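PDB 2PLJ: lysine/ornithine decarboxylase from Vibrio vulnificus, which catalyses the pyridoxal-phosphate-dependent decarboxylation of lysine and ornithine, yielding cadaverine and putrescine respectively. Local coordinates for residues R233-M236 against E237-E241; L280-E283 against T284-V287; H82-L85 against K86-P89; L250-G253 against G254-V258. All coordinates share one frame; numbering follows the deposited sequence.

Contact 1 (R233-M236 against E237-E241); sequences RHVM and EQVVE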
# COMPACT_ATOMS: atom_id res chain seq x y z
N ARG A 233 4.03 -33.20 -16.83
CA ARG A 233 4.38 -34.61 -17.02
C ARG A 233 4.76 -34.89 -18.48
O ARG A 233 5.74 -35.59 -18.74
CB ARG A 233 3.23 -35.52 -16.59
CG ARG A 233 3.56 -37.01 -16.76
CD ARG A 233 2.52 -37.90 -16.09
NE ARG A 233 1.17 -37.51 -16.46
CZ ARG A 233 0.55 -37.89 -17.58
NH1 ARG A 233 1.17 -38.67 -18.47
NH2 ARG A 233 -0.68 -37.49 -17.83
N HIS A 234 3.97 -34.35 -19.41
CA HIS A 234 4.27 -34.52 -20.83
C HIS A 234 5.58 -33.83 -21.21
O HIS A 234 6.34 -34.36 -22.01
CB HIS A 234 3.09 -34.06 -21.69
CG HIS A 234 1.85 -34.89 -21.49
ND1 HIS A 234 1.86 -36.27 -21.51
CD2 HIS A 234 0.56 -34.52 -21.29
CE1 HIS A 234 0.63 -36.72 -21.30
NE2 HIS A 234 -0.17 -35.68 -21.15
N VAL A 235 5.86 -32.67 -20.60
CA VAL A 235 7.12 -31.99 -20.86
C VAL A 235 8.29 -32.84 -20.37
O VAL A 235 9.30 -32.97 -21.06
CB VAL A 235 7.17 -30.56 -20.27
CG1 VAL A 235 8.57 -29.99 -20.33
CG2 VAL A 235 6.16 -29.64 -21.00
N MET A 236 8.15 -33.44 -19.18
CA MET A 236 9.20 -34.30 -18.64
C MET A 236 9.48 -35.48 -19.55
O MET A 236 10.64 -35.86 -19.75
CB MET A 236 8.83 -34.79 -17.26
CG MET A 236 8.90 -33.68 -16.26
SD MET A 236 8.19 -34.13 -14.66
CE MET A 236 9.10 -33.05 -13.57
N GLU A 237 8.41 -36.03 -20.13
CA GLU A 237 8.54 -37.13 -21.11
C GLU A 237 9.30 -36.69 -22.37
O GLU A 237 10.14 -37.45 -22.89
CB GLU A 237 7.15 -37.68 -21.48
CG GLU A 237 6.45 -38.38 -20.32
CD GLU A 237 4.95 -38.65 -20.54
OE1 GLU A 237 4.47 -38.60 -21.70
OE2 GLU A 237 4.26 -38.90 -19.52
N GLN A 238 9.00 -35.48 -22.85
CA GLN A 238 9.68 -34.91 -24.03
C GLN A 238 11.16 -34.68 -23.78
O GLN A 238 11.97 -34.93 -24.67
CB GLN A 238 9.04 -33.61 -24.49
CG GLN A 238 7.64 -33.76 -25.08
CD GLN A 238 7.61 -34.61 -26.35
OE1 GLN A 238 8.50 -34.52 -27.22
NE2 GLN A 238 6.59 -35.44 -26.46
N VAL A 239 11.52 -34.21 -22.58
CA VAL A 239 12.92 -34.07 -22.20
C VAL A 239 13.69 -35.40 -22.35
O VAL A 239 14.75 -35.45 -22.97
CB VAL A 239 13.04 -33.56 -20.75
CG1 VAL A 239 14.49 -33.61 -20.25
CG2 VAL A 239 12.50 -32.13 -20.67
N VAL A 240 13.14 -36.46 -21.77
CA VAL A 240 13.72 -37.81 -21.83
C VAL A 240 13.80 -38.33 -23.28
O VAL A 240 14.82 -38.92 -23.69
CB VAL A 240 12.91 -38.80 -20.94
CG1 VAL A 240 13.18 -40.27 -21.31
CG2 VAL A 240 13.19 -38.52 -19.46
N GLU A 241 12.74 -38.10 -24.05
CA GLU A 241 12.69 -38.56 -25.44
C GLU A 241 13.71 -37.83 -26.31
O GLU A 241 14.21 -38.40 -27.29
CB GLU A 241 11.27 -38.39 -26.01
CG GLU A 241 10.25 -39.38 -25.42
CD GLU A 241 10.72 -40.85 -25.50
OE1 GLU A 241 10.83 -41.50 -24.42
OE2 GLU A 241 10.99 -41.34 -26.61
O HOH W 1 5.19 -35.98 -24.09
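Glu237 N donates to Arg233 O at 3.0 Å in the first of four successive i to i+4 backbone bonds, through Gln238 to His234, Val239 to Val235 and Val240 to Met236, and helical backbone torsions mark regular alpha helix throughout. One turn apart on the solvent side, the Arg233 and Glu237 side chains run side by side and point the same way. Arg233 stretches with CG anti to the backbone N (chi1 -180°) and then bends at chi3, which returns the guanidinium to Glu237: NH1 meets OE2 at 3.3 Å from the syn side of the carboxylate. This salt bridge is long and bent, with an N-H...O angle of 135° and the guanidinium and carboxylate planes 48° apart, a loosely aligned pair. The other carboxylate oxygen, Glu237 OE1, lies in the plane of the His234 ring at its edge, 3.5 Å from ND1, and the carboxylate stands almost perpendicular to that ring. A water adds a polar link: it donates to His234 O at 2.9 Å and accepts from Gln238 NE2, giving that carbonyl a second partner besides Gln238 N. Val235 and Val239 make the apolar counterpart, CG1 of Val235 lying 4.5 Å from CG2 of Val239. Both rest against helix 191-203, while Met236 and Val235 also reach Leu211 of strand 207-212. Such a division into a charged outer face and an aliphatic inner face is characteristic of an amphipathic helix on the outside of a beta/alpha barrel, here the helix of the beta-alpha-beta unit between strands 207-212 and 249-251.

Contact 2 (L280-E283 against T284-V287); sequences LLPE and TVHV
Leu281 and Val287 meet through their methyl groups as the chain doubles back between helix 267-278 and strand 286-289. From CB, which leaves a backbone still in loop conformation, the Leu281 side chain places CG anti to the carbonyl carbon (chi1 -65°). This torsion swings the branch toward the returning limb, Val285 and Val287. CD1 then does the touching, 3.9 Å from CG2 of Val287, whose side chain it crosses at about a right angle, and 4.3 Å from CG1 of Val285; it also packs on Leu250. The other methyl, CD2, faces helix 223-241, where it packs on Arg233 CB and Met236 SD. The reversal itself is a type I beta turn from Pro282 to Val285. It is closed by Val285 N donating to Pro282 O at 3.1 Å; the bond is straight at the hydrogen (161°), yet the donor stands 57° above the carbonyl plane and misses the lone-pair directions. A water donates to Pro282 O at 2.9 Å and also to Val285 O, bridging the two limbs. The proline ring leans on the valine, CD of Pro282 being 4.0 Å from CG2 of Val285, and Pro282 CB also lies 3.7 Å from OG1 of Thr284. Glu283 and Thr284, the central residues of the turn, are exposed. Glu283 N, in contrast, is covered by the turn and has no partner in the model. The chemistry is therefore divided: one backbone bond and one water set the reversal, while aliphatic contacts of Leu281 tie it to strands 286-289 and 249-251 and to helix 223-241.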
# COMPACT_ATOMS: atom_id res chain seq x y z
N LEU A 280 0.46 -40.03 -11.53
CA LEU A 280 0.83 -40.45 -12.89
C LEU A 280 2.29 -40.16 -13.21
O LEU A 280 2.81 -40.66 -14.21
CB LEU A 280 -0.10 -39.83 -13.93
CG LEU A 280 -1.57 -40.25 -13.82
CD1 LEU A 280 -2.44 -39.48 -14.82
CD2 LEU A 280 -1.73 -41.76 -14.01
N LEU A 281 2.94 -39.35 -12.36
CA LEU A 281 4.36 -39.01 -12.54
C LEU A 281 5.24 -40.25 -12.33
O LEU A 281 4.87 -41.15 -11.58
CB LEU A 281 4.80 -37.89 -11.58
CG LEU A 281 4.18 -36.49 -11.75
CD1 LEU A 281 4.35 -35.70 -10.46
CD2 LEU A 281 4.77 -35.74 -12.94
N PRO A 282 6.43 -40.28 -12.98
CA PRO A 282 7.42 -41.31 -12.68
C PRO A 282 7.75 -41.31 -11.19
O PRO A 282 7.70 -40.25 -10.52
CB PRO A 282 8.65 -40.88 -13.47
CG PRO A 282 8.15 -40.02 -14.53
CD PRO A 282 6.91 -39.34 -14.00
N GLU A 283 8.10 -42.49 -10.67
CA GLU A 283 8.40 -42.65 -9.25
C GLU A 283 9.66 -41.87 -8.88
O GLU A 283 9.84 -41.53 -7.72
CB GLU A 283 8.59 -44.13 -8.89
CG GLU A 283 7.50 -45.06 -9.42
CD GLU A 283 7.83 -45.66 -10.80
OE1 GLU A 283 7.99 -44.90 -11.79
OE2 GLU A 283 7.90 -46.91 -10.89
N THR A 284 10.50 -41.58 -9.87
CA THR A 284 11.75 -40.82 -9.70
C THR A 284 11.57 -39.28 -9.63
O THR A 284 12.55 -38.54 -9.55
CB THR A 284 12.72 -41.09 -10.86
OG1 THR A 284 12.11 -40.68 -12.09
CG2 THR A 284 13.11 -42.58 -10.94
N VAL A 285 10.32 -38.81 -9.69
CA VAL A 285 10.03 -37.36 -9.54
C VAL A 285 9.50 -37.10 -8.14
O VAL A 285 8.62 -37.81 -7.65
CB VAL A 285 8.99 -36.85 -10.58
CG1 VAL A 285 8.59 -35.36 -10.30
CG2 VAL A 285 9.49 -37.02 -12.01
N HIS A 286 10.06 -36.12 -7.48
CA HIS A 286 9.43 -35.72 -6.25
C HIS A 286 8.83 -34.35 -6.38
O HIS A 286 9.17 -33.56 -7.29
CB HIS A 286 10.38 -35.80 -5.08
CG HIS A 286 11.37 -34.69 -5.04
ND1 HIS A 286 12.46 -34.63 -5.88
CD2 HIS A 286 11.47 -33.63 -4.21
CE1 HIS A 286 13.18 -33.56 -5.58
NE2 HIS A 286 12.59 -32.93 -4.58
N VAL A 287 7.91 -34.07 -5.47
CA VAL A 287 6.99 -32.99 -5.67
C VAL A 287 7.11 -32.00 -4.52
O VAL A 287 7.21 -32.41 -3.36
CB VAL A 287 5.54 -33.51 -5.82
CG1 VAL A 287 4.56 -32.36 -6.09
CG2 VAL A 287 5.47 -34.57 -6.95
O HOH W 2 6.53 -39.16 -8.15

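Contact 3 (H82-L85 against K86-P89); sequences HYAL and KPLP. With P3T ((4-{[(4-aminobutyl)amino]methyl}-5-hydroxy-6-methylpyridin-3-yl)methyl dihydrogen phosphate), chain D.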
# COMPACT_ATOMS: atom_id res chain seq x y z
N HIS A 82 6.84 -25.84 0.96
CA HIS A 82 7.70 -24.67 1.12
C HIS A 82 6.82 -23.46 1.41
O HIS A 82 6.23 -22.88 0.49
CB HIS A 82 8.50 -24.46 -0.18
CG HIS A 82 9.66 -25.42 -0.33
ND1 HIS A 82 9.51 -26.73 -0.71
CD2 HIS A 82 11.00 -25.23 -0.15
CE1 HIS A 82 10.69 -27.32 -0.77
NE2 HIS A 82 11.61 -26.44 -0.41
N TYR A 83 6.76 -23.05 2.67
CA TYR A 83 5.96 -21.84 3.00
C TYR A 83 6.46 -20.58 2.27
O TYR A 83 7.64 -20.23 2.39
CB TYR A 83 6.01 -21.61 4.52
CG TYR A 83 5.33 -20.32 4.92
CD1 TYR A 83 3.97 -20.12 4.65
CD2 TYR A 83 6.04 -19.29 5.55
CE1 TYR A 83 3.33 -18.93 5.04
CE2 TYR A 83 5.41 -18.09 5.94
CZ TYR A 83 4.06 -17.92 5.66
OH TYR A 83 3.43 -16.75 6.05
N ALA A 84 5.58 -19.93 1.52
CA ALA A 84 5.91 -18.68 0.84
C ALA A 84 5.84 -17.54 1.88
O ALA A 84 4.75 -17.26 2.47
CB ALA A 84 4.95 -18.41 -0.34
N LEU A 85 6.98 -16.92 2.14
CA LEU A 85 7.02 -15.83 3.13
C LEU A 85 6.15 -14.67 2.69
O LEU A 85 5.62 -13.94 3.55
CB LEU A 85 8.44 -15.34 3.37
CG LEU A 85 9.18 -16.04 4.51
CD1 LEU A 85 9.38 -17.50 4.19
CD2 LEU A 85 10.51 -15.30 4.78
N LYS A 86 6.03 -14.45 1.39
CA LYS A 86 5.39 -13.22 0.80
C LYS A 86 4.11 -12.73 1.54
O LYS A 86 3.99 -11.54 1.94
CB LYS A 86 4.97 -13.49 -0.68
CG LYS A 86 6.05 -13.55 -1.76
CD LYS A 86 5.38 -13.96 -3.09
CE LYS A 86 3.82 -13.87 -3.03
NZ LYS A 86 2.99 -14.93 -3.71
N PRO A 87 3.11 -13.62 1.73
CA PRO A 87 1.87 -13.12 2.36
C PRO A 87 1.97 -12.66 3.82
O PRO A 87 1.13 -11.86 4.27
CB PRO A 87 0.92 -14.32 2.30
CG PRO A 87 1.88 -15.53 2.25
CD PRO A 87 2.97 -15.04 1.34
N LEU A 88 2.95 -13.20 4.55
CA LEU A 88 3.13 -12.89 6.00
C LEU A 88 4.56 -13.30 6.36
O LEU A 88 4.79 -14.41 6.80
CB LEU A 88 2.08 -13.61 6.88
CG LEU A 88 2.22 -13.24 8.37
CD1 LEU A 88 2.12 -11.69 8.58
CD2 LEU A 88 1.20 -14.01 9.22
N PRO A 89 5.53 -12.41 6.08
CA PRO A 89 6.95 -12.71 6.29
C PRO A 89 7.35 -12.43 7.73
O PRO A 89 8.14 -11.52 8.01
CB PRO A 89 7.64 -11.73 5.33
CG PRO A 89 6.76 -10.49 5.36
CD PRO A 89 5.34 -11.08 5.44
OAE P3T D . -0.49 -19.87 -1.61
PAU P3T D . -0.63 -18.38 -2.15
OAF P3T D . -0.39 -17.34 -0.96
OAC P3T D . -1.92 -18.10 -2.90
OAP P3T D . 0.57 -18.03 -3.18
CAM P3T D . 1.97 -18.11 -2.67
CAS P3T D . 2.86 -17.97 -3.91
CAH P3T D . 3.58 -19.14 -4.22
NAO P3T D . 4.38 -19.16 -5.28
CAQ P3T D . 4.50 -18.12 -6.11
CAA P3T D . 5.43 -18.25 -7.34
CAR P3T D . 3.78 -16.93 -5.88
OAD P3T D . 3.94 -15.90 -6.72
CAT P3T D . 2.92 -16.85 -4.76
CAG P3T D . 2.23 -15.63 -4.49
NAN P3T D . 1.99 -14.78 -5.47
CAL P3T D . 1.32 -13.44 -5.36
CAK P3T D . 0.02 -13.50 -4.54
CAJ P3T D . -0.49 -12.02 -4.45
CAI P3T D . -1.79 -11.94 -3.64
NAB P3T D . -2.40 -10.59 -3.72
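Lys86 carries the cofactor adduct just beyond the end of barrel strand 79-84, the place of the cofactor-binding lysine in the beta/alpha-barrel decarboxylases. Its NZ is modelled covalently bonded to CAG of the pyridoxyl-putrescine group at 1.3 Å. CAG is equally close to the putrescine nitrogen NAN, and NZ lies only 2.0 Å from NAN; such short bonds and crowded nitrogens make the geometry doubtful and probably reflect superposed lysine-linked and putrescine-linked forms. The lysine chain leaves with CG anti to the carbonyl carbon (chi1 -74°) and bends at chi3 and chi4, which carries NZ to CAG. Around the lysine, Glu111 of helix 109-117 and Tyr388 touch it, Tyr388 also being hydrogen-bonded to the adduct, and Asn397 of the second subunit completes the site at the dimer interface. Ala84 CB rests 3.8 Å from CAM, the methylene that carries the phosphate arm. The next shell is the backbone that presents these two residues. A type I beta turn runs from Leu85 to Leu88, with Leu88 N donating to Leu85 O at 2.9 Å from above the carbonyl plane, 36° out of it. Pro87 sits inside the turn, its CD 3.1 Å from Ala84 O; Pro89 follows it, its CB 4.2 Å from CB of Leu85. On the strand before the turn, Tyr83 reaches forward with CG anti to its backbone N (chi1 175°), its ring passing Leu85 N on one face. The hydroxyl ends the reach, Tyr83 OH donating in the plane of its own ring to Leu88 O at 2.8 Å.

Contact 4 (L250-G253 against G254-V258); sequences LDIG and GGFPV. With P3T ((4-{[(4-aminobutyl)amino]methyl}-5-hydroxy-6-methylpyridin-3-yl)methyl dihydrogen phosphate), chain D.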
# COMPACT_ATOMS: atom_id res chain seq x y z
N LEU A 250 8.94 -31.67 -9.60
CA LEU A 250 7.79 -30.84 -9.99
C LEU A 250 7.39 -30.01 -8.81
O LEU A 250 7.14 -30.56 -7.72
CB LEU A 250 6.60 -31.71 -10.42
CG LEU A 250 5.40 -30.88 -10.87
CD1 LEU A 250 5.84 -29.95 -12.04
CD2 LEU A 250 4.23 -31.79 -11.28
N ASP A 251 7.31 -28.70 -9.01
CA ASP A 251 6.88 -27.77 -7.95
C ASP A 251 5.52 -27.21 -8.40
O ASP A 251 5.46 -26.53 -9.43
CB ASP A 251 7.95 -26.67 -7.86
CG ASP A 251 7.57 -25.51 -6.94
OD1 ASP A 251 6.40 -25.41 -6.48
OD2 ASP A 251 8.50 -24.70 -6.69
N ILE A 252 4.45 -27.53 -7.66
CA ILE A 252 3.08 -27.18 -8.07
C ILE A 252 2.58 -25.80 -7.59
O ILE A 252 1.41 -25.46 -7.73
CB ILE A 252 2.05 -28.29 -7.70
CG1 ILE A 252 1.95 -28.43 -6.16
CG2 ILE A 252 2.42 -29.63 -8.38
CD1 ILE A 252 0.75 -29.25 -5.70
N GLY A 253 3.51 -25.04 -7.04
CA GLY A 253 3.26 -23.66 -6.59
C GLY A 253 2.28 -23.54 -5.42
O GLY A 253 2.13 -24.47 -4.60
N GLY A 254 1.71 -22.34 -5.32
CA GLY A 254 0.79 -22.00 -4.24
C GLY A 254 -0.65 -21.97 -4.71
O GLY A 254 -1.03 -22.61 -5.70
N GLY A 255 -1.46 -21.21 -3.97
CA GLY A 255 -2.82 -20.88 -4.46
C GLY A 255 -3.97 -21.61 -3.80
O GLY A 255 -5.13 -21.39 -4.15
N PHE A 256 -3.66 -22.48 -2.85
CA PHE A 256 -4.69 -23.24 -2.13
C PHE A 256 -5.54 -22.23 -1.40
O PHE A 256 -5.02 -21.28 -0.80
CB PHE A 256 -4.02 -24.21 -1.14
CG PHE A 256 -2.95 -25.04 -1.79
CD1 PHE A 256 -3.28 -26.11 -2.63
CD2 PHE A 256 -1.60 -24.67 -1.66
CE1 PHE A 256 -2.27 -26.85 -3.26
CE2 PHE A 256 -0.58 -25.41 -2.29
CZ PHE A 256 -0.93 -26.51 -3.10
N PRO A 257 -6.87 -22.39 -1.51
CA PRO A 257 -7.80 -21.36 -1.03
C PRO A 257 -8.23 -21.53 0.43
O PRO A 257 -8.21 -22.64 0.98
CB PRO A 257 -9.00 -21.54 -1.98
CG PRO A 257 -9.07 -23.07 -2.15
CD PRO A 257 -7.57 -23.48 -2.23
N VAL A 258 -8.67 -20.43 1.02
CA VAL A 258 -9.24 -20.45 2.37
C VAL A 258 -10.58 -19.72 2.37
O VAL A 258 -10.91 -18.98 1.45
CB VAL A 258 -8.30 -19.78 3.40
CG1 VAL A 258 -6.96 -20.46 3.41
CG2 VAL A 258 -8.17 -18.30 3.13
OAE P3T D . -0.49 -19.87 -1.61
PAU P3T D . -0.63 -18.38 -2.15
OAF P3T D . -0.39 -17.34 -0.96
OAC P3T D . -1.92 -18.10 -2.90
OAP P3T D . 0.57 -18.03 -3.18
CAM P3T D . 1.97 -18.11 -2.67
CAS P3T D . 2.86 -17.97 -3.91
CAH P3T D . 3.58 -19.14 -4.22
NAO P3T D . 4.38 -19.16 -5.28
CAQ P3T D . 4.50 -18.12 -6.11
CAA P3T D . 5.43 -18.25 -7.34
CAR P3T D . 3.78 -16.93 -5.88
OAD P3T D . 3.94 -15.90 -6.72
CAT P3T D . 2.92 -16.85 -4.76
CAG P3T D . 2.23 -15.63 -4.49
NAN P3T D . 1.99 -14.78 -5.47
CAL P3T D . 1.32 -13.44 -5.36
CAK P3T D . 0.02 -13.50 -4.54
CAJ P3T D . -0.49 -12.02 -4.45
CAI P3T D . -1.79 -11.94 -3.64
NAB P3T D . -2.40 -10.59 -3.72
O HOH W 3 -0.07 -23.26 -8.17
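Three consecutive glycines, Gly253 to Gly255, link Ile252 to Phe256, whose side chains meet across them. Gly253 and Gly255 both have positive phi (65° and 105°), backbone conformations that few other residues would adopt, and Gly254, having no side chain, lets the phosphate of the bound adduct lie close. Gly255 N donates to OAE at 2.9 Å in a nearly straight bond, while Gly254 CA lies 3.6 Å from the same oxygen. Gly292 and Arg293 give further backbone N-H bonds to the adduct. On the strand side, Asp251 OD1 accepts from Gly253 N at 3.0 Å, an Asx turn at the exit from strand 249-251. A water donates to both Ile252 O and Gly254 O. Behind the glycines, Ile252 directs CD1 at the edge of the Phe256 ring, 4.1 Å from CZ and near its plane, the side chains crossing at about a right angle. Phe256 CE2 also lies 3.7 Å from Gly253 O, and the Tyr225 ring meets that of Phe256 with planes about 10° apart. The chemistry implies a phosphate seat in which Gly255 N binds the phosphate and Gly292 and Arg293 probably add N-H groups, with a hydrophobic backing behind the glycines.

Along the chain the order is contact 3, contact 1, contact 4, contact 2, all within the pyridoxal-binding beta/alpha barrel. Contacts 2, 3 and 4 reach one parallel sheet, in which strand 286-289 lies between strands 79-84 and 249-251. Contacts 3 and 4, with centres about 12 Å apart, do not touch each other but both hold the adduct, one through its covalent lysine and the other at the phosphate. Contacts 1 and 2, also about 12 Å apart, lie toward the periphery, where Met236 CE packs 4.0 Å from Val285 CG1. Contact 2 joins contact 4 through a probable hydrogen bond between His286 O and Leu250 N (3.0 Å), so neighbouring strands connect the outer layer to the active site.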